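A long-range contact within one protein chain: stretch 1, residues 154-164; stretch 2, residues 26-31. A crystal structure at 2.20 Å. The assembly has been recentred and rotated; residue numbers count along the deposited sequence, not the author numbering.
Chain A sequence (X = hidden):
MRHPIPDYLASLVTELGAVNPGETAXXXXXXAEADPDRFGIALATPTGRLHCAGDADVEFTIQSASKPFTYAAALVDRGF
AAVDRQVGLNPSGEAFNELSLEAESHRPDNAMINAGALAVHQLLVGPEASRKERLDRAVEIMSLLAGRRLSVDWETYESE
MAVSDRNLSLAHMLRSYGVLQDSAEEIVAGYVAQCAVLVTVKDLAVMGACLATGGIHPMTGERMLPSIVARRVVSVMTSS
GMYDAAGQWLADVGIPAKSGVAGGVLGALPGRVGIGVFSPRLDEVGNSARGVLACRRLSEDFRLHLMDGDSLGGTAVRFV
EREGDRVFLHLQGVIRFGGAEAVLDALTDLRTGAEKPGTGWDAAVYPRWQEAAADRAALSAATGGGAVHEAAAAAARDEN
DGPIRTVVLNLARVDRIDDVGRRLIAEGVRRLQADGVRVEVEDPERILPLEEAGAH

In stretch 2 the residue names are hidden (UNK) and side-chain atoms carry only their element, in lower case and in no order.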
# COMPACT_ATOMS: atom_id res chain seq x y z
N TRP A 154 -14.96 -12.77 -31.41
CA TRP A 154 -14.81 -14.12 -31.92
C TRP A 154 -13.78 -14.29 -33.03
O TRP A 154 -13.24 -15.38 -33.22
CB TRP A 154 -16.18 -14.66 -32.34
CG TRP A 154 -17.09 -14.72 -31.15
CD1 TRP A 154 -18.14 -13.89 -30.87
CD2 TRP A 154 -16.94 -15.58 -30.02
NE1 TRP A 154 -18.65 -14.19 -29.62
CE2 TRP A 154 -17.92 -15.22 -29.08
CE3 TRP A 154 -16.05 -16.63 -29.70
CZ2 TRP A 154 -18.06 -15.86 -27.85
CZ3 TRP A 154 -16.19 -17.26 -28.47
CH2 TRP A 154 -17.18 -16.87 -27.56
N GLU A 155 -13.49 -13.22 -33.75
CA GLU A 155 -12.50 -13.29 -34.81
C GLU A 155 -11.14 -13.54 -34.15
O GLU A 155 -10.35 -14.36 -34.61
CB GLU A 155 -12.47 -11.98 -35.59
CG GLU A 155 -11.54 -11.99 -36.79
CD GLU A 155 -11.53 -10.67 -37.54
OE1 GLU A 155 -12.63 -10.18 -37.88
OE2 GLU A 155 -10.44 -10.12 -37.79
N THR A 156 -10.88 -12.82 -33.06
CA THR A 156 -9.62 -12.99 -32.34
C THR A 156 -9.59 -14.39 -31.74
O THR A 156 -8.58 -15.08 -31.81
CB THR A 156 -9.46 -11.95 -31.22
OG1 THR A 156 -9.42 -10.64 -31.78
CG2 THR A 156 -8.17 -12.20 -30.43
N TYR A 157 -10.72 -14.81 -31.17
CA TYR A 157 -10.84 -16.13 -30.57
C TYR A 157 -10.47 -17.25 -31.55
O TYR A 157 -9.58 -18.06 -31.27
CB TYR A 157 -12.28 -16.35 -30.08
CG TYR A 157 -12.60 -17.78 -29.68
CD1 TYR A 157 -12.29 -18.26 -28.41
CD2 TYR A 157 -13.24 -18.64 -30.58
CE1 TYR A 157 -12.61 -19.56 -28.04
CE2 TYR A 157 -13.56 -19.95 -30.22
CZ TYR A 157 -13.25 -20.39 -28.94
OH TYR A 157 -13.58 -21.67 -28.56
N GLU A 158 -11.16 -17.30 -32.69
CA GLU A 158 -10.89 -18.32 -33.69
C GLU A 158 -9.43 -18.28 -34.09
O GLU A 158 -8.75 -19.30 -34.15
CB GLU A 158 -11.77 -18.11 -34.93
CG GLU A 158 -13.27 -18.25 -34.70
CD GLU A 158 -13.68 -19.62 -34.18
OE1 GLU A 158 -12.91 -20.58 -34.35
OE2 GLU A 158 -14.79 -19.73 -33.60
N SER A 159 -8.93 -17.08 -34.37
CA SER A 159 -7.55 -16.90 -34.76
C SER A 159 -6.58 -17.53 -33.74
O SER A 159 -5.71 -18.31 -34.10
CB SER A 159 -7.26 -15.41 -34.92
OG SER A 159 -5.93 -15.18 -35.35
N GLU A 160 -6.75 -17.19 -32.47
CA GLU A 160 -5.87 -17.72 -31.43
C GLU A 160 -6.09 -19.20 -31.17
O GLU A 160 -5.15 -19.92 -30.83
CB GLU A 160 -6.03 -16.92 -30.14
CG GLU A 160 -5.39 -17.59 -28.93
CD GLU A 160 -5.10 -16.63 -27.80
OE1 GLU A 160 -5.78 -15.58 -27.71
OE2 GLU A 160 -4.21 -16.93 -26.99
N MET A 161 -7.32 -19.67 -31.31
CA MET A 161 -7.60 -21.08 -31.08
C MET A 161 -6.85 -21.97 -32.07
O MET A 161 -6.67 -23.17 -31.82
CB MET A 161 -9.10 -21.36 -31.16
CG MET A 161 -9.85 -20.99 -29.89
SD MET A 161 -9.34 -21.98 -28.46
CE MET A 161 -10.26 -23.49 -28.76
N ALA A 162 -6.40 -21.39 -33.18
CA ALA A 162 -5.67 -22.14 -34.20
C ALA A 162 -4.20 -22.32 -33.85
O ALA A 162 -3.51 -23.15 -34.44
CB ALA A 162 -5.80 -21.43 -35.54
N VAL A 163 -3.72 -21.53 -32.89
CA VAL A 163 -2.33 -21.60 -32.46
C VAL A 163 -2.24 -21.60 -30.93
O VAL A 163 -1.56 -20.75 -30.34
CB VAL A 163 -1.52 -20.40 -33.02
CG1 VAL A 163 -1.37 -20.54 -34.52
CG2 VAL A 163 -2.22 -19.09 -32.70
N SER A 164 -2.89 -22.56 -30.29
CA SER A 164 -2.89 -22.65 -28.83
C SER A 164 -2.15 -23.86 -28.27
O SER A 164 -2.43 -24.29 -27.15
CB SER A 164 -4.32 -22.64 -28.31
OG SER A 164 -4.99 -21.43 -28.64
N UNK A 26 2.79 -10.79 -32.87
CA UNK A 26 2.92 -11.47 -34.16
C UNK A 26 2.32 -12.88 -34.22
O UNK A 26 2.25 -13.47 -35.30
o UNK A 26 3.63 -8.63 -35.66
c UNK A 26 4.56 -9.41 -35.85
c UNK A 26 5.12 -10.25 -34.71
c UNK A 26 4.39 -11.57 -34.55
n UNK A 26 5.13 -9.58 -37.03
N UNK A 27 1.88 -13.42 -33.08
CA UNK A 27 1.35 -14.78 -33.05
C UNK A 27 0.04 -14.99 -33.83
O UNK A 27 -0.24 -16.10 -34.27
c UNK A 27 -0.13 -13.71 -30.10
c UNK A 27 -1.30 -13.37 -29.41
c UNK A 27 -2.39 -15.32 -30.31
c UNK A 27 -2.42 -14.18 -29.52
o UNK A 27 -3.56 -13.87 -28.82
c UNK A 27 -0.08 -14.85 -30.90
c UNK A 27 -1.22 -15.64 -31.00
c UNK A 27 1.20 -15.25 -31.60
N UNK A 28 -0.74 -13.93 -34.00
CA UNK A 28 -1.98 -14.02 -34.77
C UNK A 28 -2.16 -12.77 -35.61
O UNK A 28 -1.96 -11.65 -35.14
c UNK A 28 -3.18 -13.18 -32.72
c UNK A 28 -4.45 -13.13 -31.91
c UNK A 28 -3.37 -15.61 -33.43
c UNK A 28 -3.23 -14.17 -33.88
N UNK A 29 -2.55 -12.94 -36.89
CA UNK A 29 -2.75 -11.83 -37.82
C UNK A 29 -3.73 -10.76 -37.36
O UNK A 29 -3.57 -9.59 -37.69
c UNK A 29 -3.21 -12.54 -39.10
c UNK A 29 -2.89 -14.23 -37.51
c UNK A 29 -3.85 -13.80 -38.59
N UNK A 30 -4.75 -11.14 -36.60
CA UNK A 30 -5.71 -10.15 -36.13
C UNK A 30 -5.00 -9.09 -35.29
O UNK A 30 -5.29 -7.90 -35.40
c UNK A 30 -6.85 -10.80 -35.31
c UNK A 30 -6.29 -11.46 -34.07
c UNK A 30 -7.88 -9.75 -34.94
N UNK A 31 -4.04 -9.52 -34.46
CA UNK A 31 -3.29 -8.59 -33.62
C UNK A 31 -2.06 -8.09 -34.38
O UNK A 31 -1.68 -6.92 -34.25
c UNK A 31 -3.38 -10.26 -30.07
c UNK A 31 -2.86 -9.28 -32.32
c UNK A 31 -4.83 -8.47 -31.04
c UNK A 31 -3.98 -9.68 -31.35

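Position 26 carries three side-chain carbons in an unbranched run, the third bearing one oxygen and one nitrogen. Its side chain is out of reach of stretch 1, and it adds nothing to the contact. That is a carboxamide on a two-carbon stem, so the residue is glutamine, Gln26.

Position 27 has one carbon leading to a six-carbon ring that bears a single oxygen. This oxygen approaches the carboxylate of Glu160, and an edge of the ring meets Val163. The group is a phenol, hence Tyr27. Its CA-to-CB bond points sideways, yet the ring, with chi1 at 85° (p), carries its far end nearer to the helix. Tyr27 OH donates a weak hydrogen bond to Glu160 OE1, 3.0 Å away. At the ring edge, Val163 CG2 is 4.0 Å from Tyr27 CD1.

Position 28 shows four carbons, forked at the first, with one arm two carbons long. The one-carbon arm packs on Ser159 and Val163, while the longer arm reaches Thr156. That beta-branched pattern is isoleucine, Ile28. Its CA-to-CB bond points toward stretch 1, and its short arm packs closely: Ile28 CG2 lies 3.2 Å from Ser159 OG and 3.7 Å from Val163 CG2. On the longer arm, Ile28 CD1 is 4.1 Å from Thr156 CG2.

At position 29, three carbons close a ring onto the backbone nitrogen, and the ring brushes Ser159. This can only be proline, Pro29. The touch is light, Pro29 CD lying 3.8 Å from Ser159 OG. Ile28 holds the N-cap position just before it, so the proline sits in the first turn of a helix, where its lack of an amide hydrogen costs little.

Position 30 has one carbon carrying two more, and one of these terminal carbons meets Thr156 and Glu155. It is a valine: Val30. It too points toward stretch 1, and Val30 CG2 comes within 3.6 Å of Thr156 OG1 and 3.8 Å of Glu155 OE2.

Position 31 has four carbons forked at the second, none within contact range of stretch 1, so it is leucine, Leu31.

The contact works by spacing. Thr156, Ser159, Glu160 and Val163 recur at helix-like intervals along stretch 1, giving small or beta-branched side chains and one carboxylate to the partner. The backbones run near each other at two points: Thr156 CA lies 6.1 Å from Val30 CA, and Ser159 CA lies 6.3 Å from Ile28 CA. Ile28 and Val30 supply the aliphatic surface, and the weak Tyr27 bond to Glu160 adds a polar tie. The 387 Å² buried in total thus rests mainly on close packing.

Stretch 2 (26-31) QYIPVL
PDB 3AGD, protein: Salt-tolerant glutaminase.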